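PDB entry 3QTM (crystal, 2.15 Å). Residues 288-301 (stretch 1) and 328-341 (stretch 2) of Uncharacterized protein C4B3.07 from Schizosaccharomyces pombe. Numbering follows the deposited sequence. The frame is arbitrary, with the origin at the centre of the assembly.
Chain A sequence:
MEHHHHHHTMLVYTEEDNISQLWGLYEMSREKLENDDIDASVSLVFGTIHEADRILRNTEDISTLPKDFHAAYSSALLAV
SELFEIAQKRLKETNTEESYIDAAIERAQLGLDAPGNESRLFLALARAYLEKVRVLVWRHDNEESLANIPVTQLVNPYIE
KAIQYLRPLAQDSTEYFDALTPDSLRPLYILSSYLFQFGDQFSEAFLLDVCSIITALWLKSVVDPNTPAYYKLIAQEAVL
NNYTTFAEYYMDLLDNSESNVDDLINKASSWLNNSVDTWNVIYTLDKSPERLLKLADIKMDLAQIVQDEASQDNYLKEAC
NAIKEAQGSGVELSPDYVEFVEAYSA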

ATOM      1  N   SER A 288     -14.537  -9.154 -16.053  1.00 37.45           N
ATOM      2  CA  SER A 288     -15.204  -8.048 -16.712  1.00 35.25           C
ATOM      3  C   SER A 288     -14.457  -7.724 -17.993  1.00 34.87           C
ATOM      4  O   SER A 288     -13.227  -7.697 -18.001  1.00 34.60           O
ATOM      5  N   PRO A 289     -15.199  -7.473 -19.083  1.00 32.45           N
ATOM      6  CA  PRO A 289     -14.607  -7.428 -20.427  1.00 36.23           C
ATOM      7  C   PRO A 289     -13.575  -6.326 -20.584  1.00 30.98           C
ATOM      8  O   PRO A 289     -12.633  -6.494 -21.351  1.00 34.65           O
ATOM      9  N   GLU A 290     -13.742  -5.211 -19.882  1.00 29.75           N
ATOM     10  CA  GLU A 290     -12.814  -4.098 -20.056  1.00 34.59           C
ATOM     11  C   GLU A 290     -11.408  -4.442 -19.535  1.00 31.64           C
ATOM     12  O   GLU A 290     -10.419  -3.831 -19.936  1.00 28.95           O
ATOM     13  N   ARG A 291     -11.327  -5.434 -18.656  1.00 30.06           N
ATOM     14  CA  ARG A 291     -10.035  -5.877 -18.151  1.00 31.87           C
ATOM     15  C   ARG A 291      -9.142  -6.420 -19.270  1.00 31.82           C
ATOM     16  O   ARG A 291      -7.914  -6.332 -19.195  1.00 29.22           O
ATOM     17  N   LEU A 292      -9.762  -6.959 -20.318  1.00 32.15           N
ATOM     18  CA  LEU A 292      -9.002  -7.537 -21.432  1.00 30.11           C
ATOM     19  C   LEU A 292      -8.046  -6.521 -22.062  1.00 29.68           C
ATOM     20  O   LEU A 292      -6.991  -6.893 -22.567  1.00 31.01           O
ATOM     21  N   LEU A 293      -8.392  -5.238 -22.001  1.00 29.70           N
ATOM     22  CA  LEU A 293      -7.488  -4.205 -22.511  1.00 29.75           C
ATOM     23  C   LEU A 293      -6.188  -4.116 -21.705  1.00 30.59           C
ATOM     24  O   LEU A 293      -5.141  -3.831 -22.262  1.00 31.48           O
ATOM     25  N   LYS A 294      -6.261  -4.351 -20.397  1.00 28.15           N
ATOM     26  CA  LYS A 294      -5.061  -4.397 -19.563  1.00 29.15           C
ATOM     27  C   LYS A 294      -4.160  -5.571 -19.955  1.00 28.39           C
ATOM     28  O   LYS A 294      -2.933  -5.444 -20.004  1.00 27.29           O
ATOM     29  N   LEU A 295      -4.775  -6.713 -20.237  1.00 29.42           N
ATOM     30  CA  LEU A 295      -4.031  -7.866 -20.744  1.00 29.07           C
ATOM     31  C   LEU A 295      -3.362  -7.500 -22.066  1.00 30.47           C
ATOM     32  O   LEU A 295      -2.173  -7.751 -22.271  1.00 28.38           O
ATOM     33  N   ALA A 296      -4.135  -6.886 -22.955  1.00 30.96           N
ATOM     34  CA  ALA A 296      -3.625  -6.453 -24.245  1.00 30.87           C
ATOM     35  C   ALA A 296      -2.374  -5.574 -24.115  1.00 32.78           C
ATOM     36  O   ALA A 296      -1.395  -5.771 -24.840  1.00 31.66           O
ATOM     37  N   ASP A 297      -2.402  -4.606 -23.196  1.00 32.97           N
ATOM     38  CA  ASP A 297      -1.258  -3.712 -23.000  1.00 30.57           C
ATOM     39  C   ASP A 297      -0.012  -4.457 -22.533  1.00 30.82           C
ATOM     40  O   ASP A 297       1.095  -4.160 -22.967  1.00 30.00           O
ATOM     41  N   ILE A 298      -0.196  -5.410 -21.628  1.00 29.83           N
ATOM     42  CA  ILE A 298       0.918  -6.223 -21.144  1.00 30.87           C
ATOM     43  C   ILE A 298       1.520  -7.055 -22.283  1.00 32.30           C
ATOM     44  O   ILE A 298       2.738  -7.138 -22.435  1.00 31.29           O
ATOM     45  N   LYS A 299       0.658  -7.669 -23.087  1.00 30.33           N
ATOM     46  CA  LYS A 299       1.121  -8.451 -24.225  1.00 31.87           C
ATOM     47  C   LYS A 299       1.847  -7.588 -25.261  1.00 32.95           C
ATOM     48  O   LYS A 299       2.829  -8.021 -25.860  1.00 32.26           O
HETATM   49  N   MSE A 300       1.366  -6.364 -25.463  1.00 31.30           N
HETATM   50  CA  MSE A 300       2.000  -5.441 -26.401  1.00 33.39           C
HETATM   51  C   MSE A 300       3.373  -4.990 -25.917  1.00 34.36           C
HETATM   52  O   MSE A 300       4.277  -4.783 -26.718  1.00 35.11           O
ATOM     53  N   ASP A 301       3.525  -4.850 -24.602  1.00 36.03           N
ATOM     54  CA  ASP A 301       4.835  -4.609 -23.997  1.00 35.41           C
ATOM     55  C   ASP A 301       5.773  -5.804 -24.207  1.00 34.46           C
ATOM     56  O   ASP A 301       6.957  -5.638 -24.501  1.00 33.69           O
ATOM     57  N   GLY A 328     -16.212  -6.844 -28.772  1.00 32.00           N
ATOM     58  CA  GLY A 328     -17.341  -7.727 -29.017  1.00 34.09           C
ATOM     59  C   GLY A 328     -18.211  -7.903 -27.784  1.00 35.36           C
ATOM     60  O   GLY A 328     -19.330  -8.427 -27.854  1.00 29.56           O
ATOM     61  N   SER A 329     -17.682  -7.465 -26.645  1.00 32.51           N
ATOM     62  CA  SER A 329     -18.401  -7.551 -25.381  1.00 33.30           C
ATOM     63  C   SER A 329     -18.892  -6.175 -24.953  1.00 32.73           C
ATOM     64  O   SER A 329     -19.276  -5.983 -23.804  1.00 34.76           O
ATOM     65  N   GLY A 330     -18.860  -5.216 -25.871  1.00 31.92           N
ATOM     66  CA  GLY A 330     -19.499  -3.936 -25.636  1.00 32.55           C
ATOM     67  C   GLY A 330     -18.580  -2.887 -25.056  1.00 35.00           C
ATOM     68  O   GLY A 330     -19.011  -1.781 -24.746  1.00 33.62           O
ATOM     69  N   VAL A 331     -17.305  -3.227 -24.915  1.00 31.03           N
ATOM     70  CA  VAL A 331     -16.331  -2.262 -24.427  1.00 36.20           C
ATOM     71  C   VAL A 331     -15.945  -1.284 -25.534  1.00 35.03           C
ATOM     72  O   VAL A 331     -15.621  -1.691 -26.647  1.00 33.75           O
ATOM     73  N   GLU A 332     -15.972   0.006 -25.221  1.00 36.59           N
ATOM     74  CA  GLU A 332     -15.588   1.028 -26.186  1.00 40.99           C
ATOM     75  C   GLU A 332     -14.081   1.036 -26.399  1.00 41.46           C
ATOM     76  O   GLU A 332     -13.314   1.086 -25.440  1.00 38.61           O
ATOM     77  N   LEU A 333     -13.659   1.001 -27.655  1.00 42.22           N
ATOM     78  CA  LEU A 333     -12.240   1.053 -27.977  1.00 43.63           C
ATOM     79  C   LEU A 333     -11.782   2.472 -28.297  1.00 44.93           C
ATOM     80  O   LEU A 333     -12.436   3.187 -29.049  1.00 47.10           O
ATOM     81  N   SER A 334     -10.650   2.868 -27.723  1.00 45.14           N
ATOM     82  CA  SER A 334      -9.974   4.090 -28.128  1.00 48.45           C
ATOM     83  C   SER A 334      -9.407   3.910 -29.536  1.00 52.63           C
ATOM     84  O   SER A 334      -9.160   2.785 -29.972  1.00 51.75           O
ATOM     85  N   PRO A 335      -9.192   5.024 -30.252  1.00 55.52           N
ATOM     86  CA  PRO A 335      -8.596   4.980 -31.592  1.00 57.72           C
ATOM     87  C   PRO A 335      -7.305   4.164 -31.589  1.00 58.43           C
ATOM     88  O   PRO A 335      -7.005   3.477 -32.565  1.00 59.09           O
ATOM     89  N   ASP A 336      -6.558   4.247 -30.495  1.00 59.45           N
ATOM     90  CA  ASP A 336      -5.319   3.495 -30.346  1.00 60.64           C
ATOM     91  C   ASP A 336      -5.560   2.006 -30.514  1.00 57.70           C
ATOM     92  O   ASP A 336      -4.920   1.349 -31.339  1.00 57.88           O
ATOM     93  N   TYR A 337      -6.481   1.471 -29.719  1.00 53.09           N
ATOM     94  CA  TYR A 337      -6.784   0.051 -29.787  1.00 50.25           C
ATOM     95  C   TYR A 337      -7.411  -0.251 -31.130  1.00 51.34           C
ATOM     96  O   TYR A 337      -7.154  -1.297 -31.728  1.00 53.46           O
ATOM     97  N   VAL A 338      -8.224   0.684 -31.608  1.00 52.56           N
ATOM     98  CA  VAL A 338      -8.920   0.508 -32.875  1.00 54.03           C
ATOM     99  C   VAL A 338      -7.941   0.290 -34.022  1.00 55.46           C
ATOM    100  O   VAL A 338      -8.099  -0.642 -34.808  1.00 54.94           O
ATOM    101  N   GLU A 339      -6.925   1.144 -34.106  1.00 54.10           N
ATOM    102  CA  GLU A 339      -5.944   1.048 -35.184  1.00 59.58           C
ATOM    103  C   GLU A 339      -5.031  -0.167 -35.035  1.00 61.72           C
ATOM    104  O   GLU A 339      -4.599  -0.746 -36.035  1.00 60.59           O
ATOM    105  N   PHE A 340      -4.739  -0.555 -33.795  1.00 58.80           N
ATOM    106  CA  PHE A 340      -3.899  -1.723 -33.565  1.00 55.22           C
ATOM    107  C   PHE A 340      -4.503  -2.968 -34.193  1.00 56.43           C
ATOM    108  O   PHE A 340      -3.781  -3.803 -34.737  1.00 58.88           O
ATOM    109  N   VAL A 341      -5.822  -3.102 -34.111  1.00 55.79           N
ATOM    110  CA  VAL A 341      -6.483  -4.290 -34.643  1.00 59.13           C
ATOM    111  C   VAL A 341      -6.697  -4.196 -36.154  1.00 63.81           C
ATOM    112  O   VAL A 341      -6.738  -5.216 -36.845  1.00 63.97           O
TER

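Contacts between a helix and a loop-plus-helix segment often centre on one aromatic residue that serves apolar and polar partners at once, and Tyr337 illustrates the principle. The helix axes of the two stretches approach no closer than 12.6 Å and cross at 61°, and Tyr337, Leu293 and Met300 fill much of the space between them.

Aromatic contacts come first. Tyr337 (chi1 m) points toward stretch 1 and buries more area there than any other residue. Leu293, in the m,t rotamer, sets its CD2 4.1 Å from the Tyr337 ring centroid, almost on the ring normal, while Met300 CE meets the ring edge at CE1, 3.6 Å away. Met300, a selenomethionine with chi1 m and chi2 t, also lays its SE over a face of Phe340 (chi1 t), 4.2 Å from the ring centroid, and thereby links the two aromatic residues.

Aliphatic packing extends the contact into the loop. Val331 (t) points inward, its CG2 3.5 Å from Pro289 CB and its CG1 4.1 Å from Leu293 CD1. Leu293 CD2 additionally reaches Leu333 CD2 at 3.9 Å.

The polar component is a single hydrogen bond: Tyr337 OH donates to Asp297 OD1 at 2.5 Å. Asp297 starts sideways, but its m rotamer carries the carboxylate to the hydroxyl, giving the phenol a polar partner beside its apolar surroundings.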

ATOM      1  CB  SER A 288     -15.261  -6.833 -15.789  1.00 37.96           C
ATOM      2  OG  SER A 288     -16.442  -6.083 -16.027  1.00 35.30           O
ATOM      3  CB  PRO A 289     -15.806  -7.147 -21.349  1.00 35.13           C
ATOM      4  CG  PRO A 289     -17.023  -7.402 -20.526  1.00 36.65           C
ATOM      5  CD  PRO A 289     -16.638  -7.164 -19.097  1.00 34.22           C
ATOM      6  CB  GLU A 290     -13.353  -2.808 -19.422  1.00 33.84           C
ATOM      7  CG  GLU A 290     -13.089  -2.664 -17.925  1.00 35.49           C
ATOM      8  CD  GLU A 290     -13.969  -3.569 -17.064  1.00 40.01           C
ATOM      9  OE1 GLU A 290     -14.941  -4.161 -17.592  1.00 37.54           O
ATOM     10  OE2 GLU A 290     -13.695  -3.683 -15.846  1.00 44.15           O
ATOM     11  CB  ARG A 291     -10.222  -6.921 -17.051  1.00 29.92           C
ATOM     12  CG  ARG A 291     -10.846  -6.347 -15.769  1.00 31.48           C
ATOM     13  CD  ARG A 291     -10.705  -7.322 -14.604  1.00 33.74           C
ATOM     14  NE  ARG A 291     -11.353  -6.824 -13.398  1.00 37.23           N
ATOM     15  CZ  ARG A 291     -10.859  -5.864 -12.618  1.00 41.12           C
ATOM     16  NH1 ARG A 291      -9.699  -5.277 -12.919  1.00 33.89           N
ATOM     17  NH2 ARG A 291     -11.531  -5.487 -11.536  1.00 41.08           N
ATOM     18  CB  LEU A 292      -9.943  -8.160 -22.468  1.00 31.83           C
ATOM     19  CG  LEU A 292     -10.669  -9.417 -21.969  1.00 34.44           C
ATOM     20  CD1 LEU A 292     -11.948  -9.673 -22.737  1.00 36.88           C
ATOM     21  CD2 LEU A 292      -9.748 -10.638 -22.004  1.00 33.39           C
ATOM     22  CB  LEU A 293      -8.172  -2.840 -22.548  1.00 31.09           C
ATOM     23  CG  LEU A 293      -9.456  -2.778 -23.377  1.00 34.41           C
ATOM     24  CD1 LEU A 293     -10.030  -1.352 -23.354  1.00 34.06           C
ATOM     25  CD2 LEU A 293      -9.198  -3.266 -24.812  1.00 34.58           C
ATOM     26  CB  LYS A 294      -5.428  -4.488 -18.079  1.00 29.55           C
ATOM     27  CG  LYS A 294      -4.223  -4.608 -17.154  1.00 33.28           C
ATOM     28  CD  LYS A 294      -3.202  -3.518 -17.453  1.00 36.64           C
ATOM     29  CE  LYS A 294      -2.133  -3.432 -16.378  1.00 38.78           C
ATOM     30  NZ  LYS A 294      -2.728  -3.021 -15.083  1.00 48.71           N
ATOM     31  CB  LEU A 295      -4.963  -9.073 -20.925  1.00 27.06           C
ATOM     32  CG  LEU A 295      -4.384 -10.270 -21.694  1.00 33.96           C
ATOM     33  CD1 LEU A 295      -3.075 -10.765 -21.059  1.00 29.18           C
ATOM     34  CD2 LEU A 295      -5.398 -11.406 -21.805  1.00 29.73           C
ATOM     35  CB  ALA A 296      -4.720  -5.728 -25.029  1.00 31.12           C
ATOM     36  CB  ASP A 297      -1.586  -2.618 -21.987  1.00 34.12           C
ATOM     37  CG  ASP A 297      -2.725  -1.717 -22.443  1.00 39.36           C
ATOM     38  OD1 ASP A 297      -2.996  -1.649 -23.665  1.00 40.28           O
ATOM     39  OD2 ASP A 297      -3.344  -1.074 -21.567  1.00 42.38           O
ATOM     40  CB  ILE A 298       0.459  -7.150 -20.007  1.00 27.39           C
ATOM     41  CG1 ILE A 298      -0.043  -6.315 -18.817  1.00 27.82           C
ATOM     42  CG2 ILE A 298       1.584  -8.088 -19.585  1.00 30.10           C
ATOM     43  CD1 ILE A 298      -0.770  -7.135 -17.758  1.00 27.21           C
ATOM     44  CB  LYS A 299      -0.055  -9.184 -24.863  1.00 30.07           C
ATOM     45  CG  LYS A 299      -0.670 -10.247 -23.954  1.00 32.71           C
ATOM     46  CD  LYS A 299       0.277 -11.437 -23.737  1.00 29.50           C
ATOM     47  CE  LYS A 299      -0.409 -12.559 -22.952  1.00 30.98           C
ATOM     48  NZ  LYS A 299       0.472 -13.753 -22.762  1.00 28.84           N
HETATM   49  CB  MSE A 300       1.108  -4.230 -26.658  1.00 34.19           C
HETATM   50  CG  MSE A 300      -0.041  -4.506 -27.608  1.00 41.26           C
HETATM   51 SE   MSE A 300      -1.259  -2.976 -27.752  1.00 73.96          SE
HETATM   52  CE  MSE A 300      -2.591  -3.438 -26.423  1.00 41.78           C
ATOM     53  CB  ASP A 301       4.688  -4.322 -22.500  1.00 34.39           C
ATOM     54  CG  ASP A 301       4.166  -2.914 -22.217  1.00 40.38           C
ATOM     55  OD1 ASP A 301       4.347  -2.018 -23.075  1.00 38.65           O
ATOM     56  OD2 ASP A 301       3.587  -2.703 -21.125  1.00 37.59           O
ATOM     57  CB  SER A 329     -17.510  -8.152 -24.286  1.00 34.03           C
ATOM     58  OG  SER A 329     -17.338  -9.539 -24.487  1.00 36.12           O
ATOM     59  CB  VAL A 331     -15.053  -2.960 -23.892  1.00 35.21           C
ATOM     60  CG1 VAL A 331     -14.095  -1.929 -23.334  1.00 34.17           C
ATOM     61  CG2 VAL A 331     -15.411  -3.991 -22.826  1.00 31.23           C
ATOM     62  CB  GLU A 332     -16.026   2.416 -25.715  1.00 41.45           C
ATOM     63  CG  GLU A 332     -15.196   3.522 -26.348  1.00 49.11           C
ATOM     64  CD  GLU A 332     -15.826   4.899 -26.237  1.00 61.66           C
ATOM     65  OE1 GLU A 332     -16.954   5.010 -25.700  1.00 62.25           O
ATOM     66  OE2 GLU A 332     -15.181   5.873 -26.695  1.00 64.01           O
ATOM     67  CB  LEU A 333     -11.913   0.134 -29.159  1.00 41.40           C
ATOM     68  CG  LEU A 333     -12.146  -1.359 -28.952  1.00 40.52           C
ATOM     69  CD1 LEU A 333     -11.608  -2.146 -30.130  1.00 39.51           C
ATOM     70  CD2 LEU A 333     -11.503  -1.822 -27.654  1.00 38.28           C
ATOM     71  CB  SER A 334      -8.836   4.406 -27.162  1.00 51.35           C
ATOM     72  OG  SER A 334      -7.733   3.541 -27.388  1.00 55.05           O
ATOM     73  CB  PRO A 335      -8.286   6.453 -31.887  1.00 56.49           C
ATOM     74  CG  PRO A 335      -9.264   7.208 -31.072  1.00 58.26           C
ATOM     75  CD  PRO A 335      -9.485   6.401 -29.822  1.00 57.09           C
ATOM     76  CB  ASP A 336      -4.688   3.767 -28.978  1.00 63.31           C
ATOM     77  CG  ASP A 336      -3.872   5.049 -28.957  1.00 76.48           C
ATOM     78  OD1 ASP A 336      -3.780   5.720 -30.010  1.00 75.76           O
ATOM     79  OD2 ASP A 336      -3.318   5.385 -27.887  1.00 82.54           O
ATOM     80  CB  TYR A 337      -7.720  -0.366 -28.654  1.00 46.11           C
ATOM     81  CG  TYR A 337      -7.053  -0.407 -27.297  1.00 45.45           C
ATOM     82  CD1 TYR A 337      -6.059  -1.341 -27.012  1.00 42.01           C
ATOM     83  CD2 TYR A 337      -7.420   0.483 -26.295  1.00 45.79           C
ATOM     84  CE1 TYR A 337      -5.447  -1.384 -25.768  1.00 37.66           C
ATOM     85  CE2 TYR A 337      -6.812   0.449 -25.049  1.00 43.76           C
ATOM     86  CZ  TYR A 337      -5.831  -0.484 -24.795  1.00 39.17           C
ATOM     87  OH  TYR A 337      -5.240  -0.515 -23.558  1.00 40.20           O
ATOM     88  CB  VAL A 338      -9.829   1.708 -33.204  1.00 53.18           C
ATOM     89  CG1 VAL A 338     -10.332   1.599 -34.630  1.00 52.52           C
ATOM     90  CG2 VAL A 338     -10.995   1.772 -32.230  1.00 50.52           C
ATOM     91  CB  GLU A 339      -5.111   2.329 -35.291  1.00 64.65           C
ATOM     92  CG  GLU A 339      -4.171   2.573 -34.122  1.00 66.64           C
ATOM     93  CD  GLU A 339      -3.620   3.992 -34.109  1.00 75.62           C
ATOM     94  OE1 GLU A 339      -3.444   4.575 -35.202  1.00 81.52           O
ATOM     95  OE2 GLU A 339      -3.369   4.526 -33.005  1.00 78.67           O
ATOM     96  CB  PHE A 340      -3.665  -1.977 -32.075  1.00 51.68           C
ATOM     97  CG  PHE A 340      -2.954  -3.270 -31.798  1.00 48.37           C
ATOM     98  CD1 PHE A 340      -3.668  -4.446 -31.617  1.00 47.21           C
ATOM     99  CD2 PHE A 340      -1.568  -3.321 -31.746  1.00 49.63           C
ATOM    100  CE1 PHE A 340      -3.013  -5.652 -31.377  1.00 45.92           C
ATOM    101  CE2 PHE A 340      -0.905  -4.521 -31.502  1.00 46.42           C
ATOM    102  CZ  PHE A 340      -1.628  -5.688 -31.317  1.00 41.62           C
ATOM    103  CB  VAL A 341      -7.821  -4.587 -33.934  1.00 58.97           C
ATOM    104  CG1 VAL A 341      -7.625  -4.628 -32.424  1.00 52.64           C
ATOM    105  CG2 VAL A 341      -8.875  -3.557 -34.321  1.00 64.51           C
TER